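Local coordinates for protein pyrethroid hydrolase (Sphingobium faniae, PDB 5Y5R) that hydrolyses the ester bond of pyrethroid insecticides such as permethrin and cypermethrin, releasing a cyclopropanecarboxylic acid and an aromatic alcohol, at residues A[104-109]-A[113-118]; A[119-124]-A[214-219]. One frame throughout, in Å; residues are numbered along the deposited sequence.

Contact 1. Residues A[104-109]-A[113-118]. With 8NL ((2-methyl-3-phenyl-phenyl)methyl (1~{S})-3-[(~{E})-2-chloranyl-3,3,3-tris(fluoranyl)prop-1-enyl]-2,2-dimethyl-cyclopropane-1-carboxylate), chain G.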
ATOM      1  N   VAL A 104       0.671   2.041  -5.505  1.00 24.88           N
ATOM      2  CA  VAL A 104       0.234   3.122  -6.383  1.00 20.35           C
ATOM      3  C   VAL A 104       1.000   4.376  -5.967  1.00 16.12           C
ATOM      4  O   VAL A 104       0.809   4.906  -4.869  1.00 17.60           O
ATOM      5  CB  VAL A 104      -1.290   3.328  -6.310  1.00 17.46           C
ATOM      6  CG1 VAL A 104      -1.718   4.450  -7.230  1.00 21.06           C
ATOM      7  CG2 VAL A 104      -2.010   2.064  -6.687  1.00 27.43           C
ATOM      8  N   LEU A 105       1.861   4.862  -6.856  1.00 18.94           N
ATOM      9  CA  LEU A 105       2.644   6.075  -6.658  1.00 16.18           C
ATOM     10  C   LEU A 105       2.224   7.016  -7.776  1.00 18.43           C
ATOM     11  O   LEU A 105       2.558   6.801  -8.942  1.00 16.21           O
ATOM     12  CB  LEU A 105       4.144   5.799  -6.710  1.00 20.54           C
ATOM     13  CG  LEU A 105       4.983   7.069  -6.746  1.00 25.11           C
ATOM     14  CD1 LEU A 105       4.889   7.776  -5.383  1.00 18.57           C
ATOM     15  CD2 LEU A 105       6.434   6.783  -7.167  1.00 20.58           C
ATOM     16  N   THR A 106       1.389   7.984  -7.447  1.00 21.44           N
ATOM     17  CA  THR A 106       0.915   8.911  -8.451  1.00 19.40           C
ATOM     18  C   THR A 106       1.474  10.288  -8.169  1.00 20.45           C
ATOM     19  O   THR A 106       1.755  10.654  -7.023  1.00 20.72           O
ATOM     20  CB  THR A 106      -0.628   8.929  -8.554  1.00 16.76           C
ATOM     21  OG1 THR A 106      -1.230   9.347  -7.322  1.00 21.40           O
ATOM     22  CG2 THR A 106      -1.071   7.573  -8.843  1.00 18.17           C
ATOM     23  N   ALA A 107       1.686  11.012  -9.251  1.00 21.63           N
ATOM     24  CA  ALA A 107       2.152  12.350  -9.162  1.00 21.16           C
ATOM     25  C   ALA A 107       1.057  13.207  -8.550  1.00 24.02           C
ATOM     26  O   ALA A 107      -0.126  12.859  -8.630  1.00 28.57           O
ATOM     27  CB  ALA A 107       2.530  12.848 -10.558  1.00 24.45           C
ATOM     28  N   PRO A 108       1.422  14.354  -7.977  1.00 23.11           N
ATOM     29  CA  PRO A 108       0.410  15.277  -7.447  1.00 26.74           C
ATOM     30  C   PRO A 108      -0.686  15.594  -8.459  1.00 21.28           C
ATOM     31  O   PRO A 108      -0.420  15.967  -9.597  1.00 24.54           O
ATOM     32  CB  PRO A 108       1.238  16.520  -7.104  1.00 25.52           C
ATOM     33  CG  PRO A 108       2.647  15.886  -6.744  1.00 26.25           C
ATOM     34  CD  PRO A 108       2.786  14.919  -7.867  1.00 27.54           C
ATOM     35  N   GLY A 109      -1.939  15.457  -8.032  1.00 24.64           N
ATOM     36  CA  GLY A 109      -3.036  15.766  -8.929  1.00 22.15           C
ATOM     37  C   GLY A 109      -3.490  14.624  -9.803  1.00 20.69           C
ATOM     38  O   GLY A 109      -4.424  14.804 -10.603  1.00 22.63           O
ATOM     39  N   GLU A 113      -6.671   5.830 -10.572  1.00 25.09           N
ATOM     40  CA  GLU A 113      -7.339   5.182 -11.703  1.00 26.31           C
ATOM     41  C   GLU A 113      -6.536   5.346 -12.995  1.00 21.72           C
ATOM     42  O   GLU A 113      -6.625   4.483 -13.875  1.00 23.35           O
ATOM     43  CB  GLU A 113      -8.782   5.693 -11.903  1.00 25.33           C
ATOM     44  CG  GLU A 113      -9.163   6.997 -11.266  1.00 23.27           C
ATOM     45  CD  GLU A 113     -10.643   7.308 -11.388  1.00 35.13           C
ATOM     46  OE1 GLU A 113     -11.329   6.653 -12.208  1.00 35.11           O
ATOM     47  OE2 GLU A 113     -11.120   8.235 -10.690  1.00 35.58           O
ATOM     48  N   THR A 114      -5.677   6.385 -13.094  1.00 25.80           N
ATOM     49  CA  THR A 114      -4.811   6.556 -14.266  1.00 20.86           C
ATOM     50  C   THR A 114      -4.026   5.299 -14.600  1.00 21.55           C
ATOM     51  O   THR A 114      -3.897   4.929 -15.769  1.00 22.87           O
ATOM     52  CB  THR A 114      -3.803   7.706 -14.058  1.00 22.11           C
ATOM     53  OG1 THR A 114      -4.481   8.965 -13.958  1.00 30.33           O
ATOM     54  CG2 THR A 114      -2.743   7.752 -15.178  1.00 23.12           C
ATOM     55  N   PHE A 115      -3.507   4.612 -13.588  1.00 19.66           N
ATOM     56  CA  PHE A 115      -2.639   3.474 -13.855  1.00 18.95           C
ATOM     57  C   PHE A 115      -3.333   2.125 -13.798  1.00 17.68           C
ATOM     58  O   PHE A 115      -2.744   1.126 -14.218  1.00 18.14           O
ATOM     59  CB  PHE A 115      -1.459   3.534 -12.882  1.00 24.48           C
ATOM     60  CG  PHE A 115      -0.592   4.728 -13.117  1.00 13.29           C
ATOM     61  CD1 PHE A 115       0.297   4.745 -14.167  1.00 21.04           C
ATOM     62  CD2 PHE A 115      -0.725   5.853 -12.326  1.00 15.69           C
ATOM     63  CE1 PHE A 115       1.083   5.822 -14.395  1.00 17.89           C
ATOM     64  CE2 PHE A 115       0.038   6.948 -12.562  1.00 22.28           C
ATOM     65  CZ  PHE A 115       0.943   6.939 -13.615  1.00 22.32           C
ATOM     66  N   VAL A 116      -4.554   2.080 -13.277  1.00 20.02           N
ATOM     67  CA  VAL A 116      -5.347   0.853 -13.235  1.00 22.46           C
ATOM     68  C   VAL A 116      -6.103   0.644 -14.529  1.00 19.86           C
ATOM     69  O   VAL A 116      -6.225  -0.482 -15.022  1.00 21.90           O
ATOM     70  CB  VAL A 116      -6.297   0.917 -12.030  1.00 19.40           C
ATOM     71  CG1 VAL A 116      -7.406  -0.108 -12.157  1.00 24.49           C
ATOM     72  CG2 VAL A 116      -5.486   0.724 -10.730  1.00 18.66           C
ATOM     73  N   LEU A 117      -6.610   1.688 -15.067  1.00 19.14           N
ATOM     74  CA  LEU A 117      -7.386   1.581 -16.278  1.00 16.60           C
ATOM     75  C   LEU A 117      -6.439   1.588 -17.483  1.00 23.84           C
ATOM     76  O   LEU A 117      -5.323   2.116 -17.397  1.00 24.12           O
ATOM     77  CB  LEU A 117      -8.375   2.732 -16.329  1.00 20.88           C
ATOM     78  CG  LEU A 117      -9.510   2.487 -15.311  1.00 21.82           C
ATOM     79  CD1 LEU A 117      -9.755   3.751 -14.547  1.00 29.29           C
ATOM     80  CD2 LEU A 117     -10.815   2.044 -15.974  1.00 18.78           C
ATOM     81  N   PRO A 118      -6.855   1.006 -18.607  1.00 19.48           N
ATOM     82  CA  PRO A 118      -5.976   0.947 -19.778  1.00 19.72           C
ATOM     83  C   PRO A 118      -5.585   2.338 -20.239  1.00 21.64           C
ATOM     84  O   PRO A 118      -6.296   3.326 -20.015  1.00 20.60           O
ATOM     85  CB  PRO A 118      -6.833   0.243 -20.839  1.00 21.19           C
ATOM     86  CG  PRO A 118      -7.916  -0.419 -20.090  1.00 20.94           C
ATOM     87  CD  PRO A 118      -8.178   0.428 -18.894  1.00 23.36           C
TER
HETATM   88  C   8NL G 301      -7.107  -7.684  -3.553  1.00 19.02           C
HETATM   89  C8  8NL G 301      -8.112 -11.143  -1.687  1.00 19.77           C
HETATM   90  C9  8NL G 301      -9.292 -11.879  -1.725  1.00 20.80           C
HETATM   91  C10 8NL G 301      -9.888 -12.185  -2.941  1.00 20.64           C
HETATM   92  C11 8NL G 301      -9.249 -11.726  -4.090  1.00 26.29           C
HETATM   93  C12 8NL G 301      -8.065 -10.992  -4.031  1.00 16.22           C
HETATM   94  C13 8NL G 301      -4.401  -6.394  -3.032  1.00 20.51           C
HETATM   95  O   8NL G 301      -4.551  -5.890  -4.381  1.00 26.62           O
HETATM   96 CL   8NL G 301      -7.127  -2.716 -10.243  1.00 67.16          CL
HETATM   97  C21 8NL G 301      -6.632  -3.056  -8.583  1.00 36.44           C
HETATM   98  C22 8NL G 301      -7.642  -3.716  -7.675  1.00 35.78           C
HETATM   99  F2  8NL G 301      -7.284  -4.978  -7.512  1.00 35.82           F
HETATM  100  F1  8NL G 301      -7.755  -3.123  -6.503  1.00 42.35           F
HETATM  101  F   8NL G 301      -8.811  -3.654  -8.278  1.00 31.88           F
HETATM  102  C20 8NL G 301      -5.388  -2.777  -8.191  1.00 29.03           C
HETATM  103  C16 8NL G 301      -4.934  -3.023  -6.769  1.00 32.58           C
HETATM  104  C17 8NL G 301      -3.413  -2.916  -6.788  1.00 26.84           C
HETATM  105  C18 8NL G 301      -3.484  -1.529  -6.165  1.00 31.23           C
HETATM  106  C19 8NL G 301      -2.810  -2.950  -8.201  1.00 27.14           C
HETATM  107  C15 8NL G 301      -4.110  -4.224  -6.316  1.00 32.19           C
HETATM  108  C14 8NL G 301      -4.341  -4.480  -4.824  1.00 26.42           C
HETATM  109  O1  8NL G 301      -4.414  -3.535  -4.036  1.00 24.06           O
HETATM  110  C2  8NL G 301      -4.750  -7.864  -2.753  1.00 21.85           C
HETATM  111  C3  8NL G 301      -3.735  -8.630  -2.192  1.00 21.87           C
HETATM  112  C4  8NL G 301      -3.909  -9.978  -1.883  1.00 17.32           C
HETATM  113  C5  8NL G 301      -5.142 -10.588  -2.096  1.00 20.19           C
HETATM  114  C6  8NL G 301      -6.195  -9.875  -2.656  1.00 21.04           C
HETATM  115  C1  8NL G 301      -5.999  -8.501  -2.974  1.00 20.50           C
HETATM  116  C7  8NL G 301      -7.480 -10.669  -2.823  1.00 18.30           C
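Thr106 and Phe115 meet at the start of the long insertion that follows strand 95-101, which in alpha/beta hydrolases of this kind forms the cap over the active site; the same two segments supply Val104 and Val116 to the ligand pocket. The methyl of Thr106 reaches the edge of the Phe115 ring, CG2 lying 3.9 Å from CD2 and equally far from CE2, close to the ring plane. The two side chains run past one another in opposite directions, so the touch is lateral. Thr106 sets OG1 between its backbone N and carbonyl carbon (chi1 62°), which divides the work of the side chain: the hydroxyl bonds to Val110 O in the intervening loop while CG2 is left for the ring. One face of that ring is met by its own neighbour, Thr114 CG2 sitting 3.9 Å above the plane of Phe115 and over its centre.

On the pocket side, Val104 CG2 packs 3.9 Å from C18 of 8NL, a methyl on the cyclopropane. Val116 takes the other end of the acid part: its CG2 touches the vinyl chlorine CL at 3.8 Å, while the 3.2 Å from Val116 CG1 to CL is unusually short and doubtful. Both valines thus give hydrocarbon surface to the bound pyrethroid ester, whose polar atoms bond to Ser78, His230 and Ala12.

The backbone of Val104 is also hydrogen-bonded to Ser78. Through the touch of Phe115 on Thr106, helix 113-116 stands beside the loop leaving strand 95-101, while Phe115 presses on Met213 and Glu216 of helix 207-216.

Contact 2. Residues A[119-124]-A[214-219]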
ATOM      1  N   GLY A 119      -4.409   2.418 -20.842  1.00 23.70           N
ATOM      2  CA  GLY A 119      -3.903   3.695 -21.295  1.00 25.92           C
ATOM      3  C   GLY A 119      -2.472   3.556 -21.754  1.00 24.53           C
ATOM      4  O   GLY A 119      -1.866   2.481 -21.690  1.00 26.35           O
ATOM      5  N   GLU A 120      -1.965   4.655 -22.291  1.00 26.50           N
ATOM      6  CA  GLU A 120      -0.571   4.703 -22.751  1.00 25.66           C
ATOM      7  C   GLU A 120       0.146   5.886 -22.174  1.00 25.72           C
ATOM      8  O   GLU A 120      -0.440   6.950 -21.984  1.00 28.50           O
ATOM      9  CB  GLU A 120      -0.479   4.716 -24.287  1.00 27.92           C
ATOM     10  CG  GLU A 120      -0.981   3.458 -24.903  1.00 29.34           C
ATOM     11  CD  GLU A 120      -0.100   2.270 -24.521  1.00 34.67           C
ATOM     12  OE1 GLU A 120      -0.673   1.171 -24.339  1.00 30.03           O
ATOM     13  OE2 GLU A 120       1.128   2.468 -24.275  1.00 34.23           O
ATOM     14  N   PRO A 121       1.439   5.697 -21.862  1.00 30.33           N
ATOM     15  CA  PRO A 121       2.130   4.404 -21.982  1.00 26.88           C
ATOM     16  C   PRO A 121       2.179   3.610 -20.658  1.00 21.47           C
ATOM     17  O   PRO A 121       2.100   4.215 -19.605  1.00 16.10           O
ATOM     18  CB  PRO A 121       3.526   4.808 -22.410  1.00 27.27           C
ATOM     19  CG  PRO A 121       3.742   6.099 -21.656  1.00 29.94           C
ATOM     20  CD  PRO A 121       2.381   6.795 -21.591  1.00 26.27           C
ATOM     21  N   ASN A 122       2.306   2.290 -20.760  1.00 23.71           N
ATOM     22  CA  ASN A 122       2.554   1.411 -19.621  1.00 22.15           C
ATOM     23  C   ASN A 122       1.586   1.716 -18.485  1.00 19.91           C
ATOM     24  O   ASN A 122       1.974   1.951 -17.341  1.00 19.67           O
ATOM     25  CB  ASN A 122       4.002   1.536 -19.163  1.00 20.98           C
ATOM     26  CG  ASN A 122       4.988   1.143 -20.239  1.00 19.86           C
ATOM     27  OD1 ASN A 122       4.886   0.083 -20.845  1.00 17.13           O
ATOM     28  ND2 ASN A 122       5.925   2.045 -20.528  1.00 25.96           N
ATOM     29  N   ARG A 123       0.305   1.723 -18.828  1.00 22.75           N
ATOM     30  CA  ARG A 123      -0.776   1.888 -17.865  1.00 23.26           C
ATOM     31  C   ARG A 123      -1.697   0.693 -18.015  1.00 18.93           C
ATOM     32  O   ARG A 123      -1.883   0.193 -19.119  1.00 20.25           O
ATOM     33  CB  ARG A 123      -1.574   3.182 -18.097  1.00 20.89           C
ATOM     34  CG  ARG A 123      -0.763   4.429 -17.906  1.00 25.85           C
ATOM     35  CD  ARG A 123      -1.386   5.602 -18.571  1.00 23.17           C
ATOM     36  NE  ARG A 123      -1.161   6.824 -17.803  1.00 23.35           N
ATOM     37  CZ  ARG A 123       0.016   7.429 -17.661  1.00 21.67           C
ATOM     38  NH1 ARG A 123       1.100   6.931 -18.240  1.00 23.58           N
ATOM     39  NH2 ARG A 123       0.101   8.534 -16.946  1.00 18.78           N
ATOM     40  N   GLY A 124      -2.275   0.249 -16.896  1.00 25.61           N
ATOM     41  CA  GLY A 124      -3.238  -0.847 -16.826  1.00 20.34           C
ATOM     42  C   GLY A 124      -2.925  -2.003 -15.894  1.00 20.57           C
ATOM     43  O   GLY A 124      -1.869  -2.638 -15.938  1.00 15.48           O
ATOM     44  N   GLN A 214       7.141   5.318 -11.166  1.00 21.16           N
ATOM     45  CA  GLN A 214       8.373   5.982 -10.723  1.00 26.48           C
ATOM     46  C   GLN A 214       8.799   7.049 -11.720  1.00 21.00           C
ATOM     47  O   GLN A 214       9.103   8.185 -11.338  1.00 21.85           O
ATOM     48  CB  GLN A 214       9.500   4.964 -10.534  1.00 23.62           C
ATOM     49  CG  GLN A 214       9.200   3.956  -9.487  1.00 21.60           C
ATOM     50  CD  GLN A 214      10.142   2.789  -9.527  1.00 24.77           C
ATOM     51  OE1 GLN A 214      11.341   2.911  -9.241  1.00 28.95           O
ATOM     52  NE2 GLN A 214       9.615   1.645  -9.890  1.00 19.06           N
ATOM     53  N   LYS A 215       8.734   6.721 -13.006  1.00 23.89           N
ATOM     54  CA  LYS A 215       9.209   7.625 -14.046  1.00 27.97           C
ATOM     55  C   LYS A 215       8.421   8.935 -14.068  1.00 34.88           C
ATOM     56  O   LYS A 215       8.989   9.996 -14.366  1.00 29.28           O
ATOM     57  CB  LYS A 215       9.144   6.916 -15.402  1.00 30.36           C
ATOM     58  CG  LYS A 215       9.553   7.772 -16.563  1.00 32.47           C
ATOM     59  CD  LYS A 215       9.630   7.009 -17.872  1.00 36.23           C
ATOM     60  CE  LYS A 215      10.704   7.656 -18.761  1.00 38.61           C
ATOM     61  NZ  LYS A 215      10.288   9.009 -19.224  1.00 42.91           N
ATOM     62  N   GLU A 216       7.096   8.880 -13.821  1.00 28.58           N
ATOM     63  CA  GLU A 216       6.253  10.069 -13.936  1.00 28.21           C
ATOM     64  C   GLU A 216       6.120  10.863 -12.636  1.00 25.19           C
ATOM     65  O   GLU A 216       5.567  11.968 -12.664  1.00 30.07           O
ATOM     66  CB  GLU A 216       4.858   9.672 -14.445  1.00 28.06           C
ATOM     67  CG  GLU A 216       4.874   9.187 -15.898  1.00 21.95           C
ATOM     68  CD  GLU A 216       3.507   8.852 -16.489  1.00 25.86           C
ATOM     69  OE1 GLU A 216       3.482   8.076 -17.468  1.00 28.11           O
ATOM     70  OE2 GLU A 216       2.452   9.256 -15.958  1.00 26.20           O
ATOM     71  N   PHE A 217       6.632  10.355 -11.496  1.00 21.90           N
ATOM     72  CA  PHE A 217       6.575  11.148 -10.271  1.00 28.21           C
ATOM     73  C   PHE A 217       7.671  12.209 -10.293  1.00 26.85           C
ATOM     74  O   PHE A 217       8.809  11.912 -10.659  1.00 26.48           O
ATOM     75  CB  PHE A 217       6.751  10.269  -9.023  1.00 21.58           C
ATOM     76  CG  PHE A 217       6.433  10.981  -7.723  1.00 27.32           C
ATOM     77  CD1 PHE A 217       5.142  10.993  -7.195  1.00 23.08           C
ATOM     78  CD2 PHE A 217       7.413  11.646  -7.033  1.00 21.14           C
ATOM     79  CE1 PHE A 217       4.879  11.649  -6.003  1.00 26.04           C
ATOM     80  CE2 PHE A 217       7.143  12.310  -5.861  1.00 27.57           C
ATOM     81  CZ  PHE A 217       5.877  12.301  -5.333  1.00 27.12           C
ATOM     82  N   PRO A 218       7.359  13.440  -9.880  1.00 28.25           N
ATOM     83  CA  PRO A 218       8.353  14.521  -9.958  1.00 29.04           C
ATOM     84  C   PRO A 218       9.388  14.417  -8.844  1.00 30.02           C
ATOM     85  O   PRO A 218       9.050  14.342  -7.658  1.00 34.71           O
ATOM     86  CB  PRO A 218       7.500  15.786  -9.823  1.00 27.59           C
ATOM     87  CG  PRO A 218       6.334  15.350  -9.035  1.00 25.59           C
ATOM     88  CD  PRO A 218       6.050  13.928  -9.407  1.00 24.41           C
ATOM     89  N   GLY A 219      10.660  14.420  -9.226  1.00 27.57           N
ATOM     90  CA  GLY A 219      11.699  14.311  -8.236  1.00 31.46           C
ATOM     91  C   GLY A 219      12.201  12.890  -8.065  1.00 29.14           C
ATOM     92  O   GLY A 219      11.647  11.923  -8.611  1.00 28.95           O
TER
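Arg123 and Glu216 face each other end-on: the guanidinium offers NH1 and NH2, and the carboxylate answers with one oxygen for each. The two planes are 23° apart, nearly coplanar, although the side chains themselves cross obliquely. NH1 of Arg123 donates to OE1 of Glu216 over 2.8 Å in an almost straight bond (164°), and NH2 of Arg123 completes the salt bridge with Glu216 OE2 at 2.7 Å. Each oxygen uses its syn lone pair; OE1 lies in the guanidinium plane, whereas OE2 is tilted from it. The arginine chain bends at chi3 and then turns sharply at chi4 (70°), which brings NH1 of Arg123 beside Pro121 O, a bond of 3.2 Å in the carbonyl plane. This ties the loop to its own arginine and fixes the guanidinium's rotation. Glu216 runs extended beyond CG, and Gln212 NE2 gives its OE1 a second donor. A methionine in place of Arg123 would probably strand the Glu216 carboxylate without its countercharge and deprive Pro121 O of its donor. The bridge joins the loop between helices 113-116 and 126-131 to the last turn of helix 207-216, with Thr114 and Phe115 of helix 113-116 packed against the arginine.

In the fold
Contact 1 is buried and apolar, contact 2 lies at the surface and rests on charge, yet their centres are only about 8 Å apart. The ring of Phe115 joins them: its CZ lies 3.6 Å from Glu216 OE2, so the carboxylate that holds Arg123 also borders the hydrophobic packing. The chain runs directly from 113-118 into 119-124, and a probable hydrogen bond from Gly124 N to Phe115 O (2.9 Å) folds that loop back on helix 113-116. Segment 214-219 likewise meets the first loop, through Phe217 and Pro218. Contact 1 packs the loop after strand 95-101 on helix 113-116; contact 2 ties the following loop to helix 207-216, but contact 1 alone reaches the ligand.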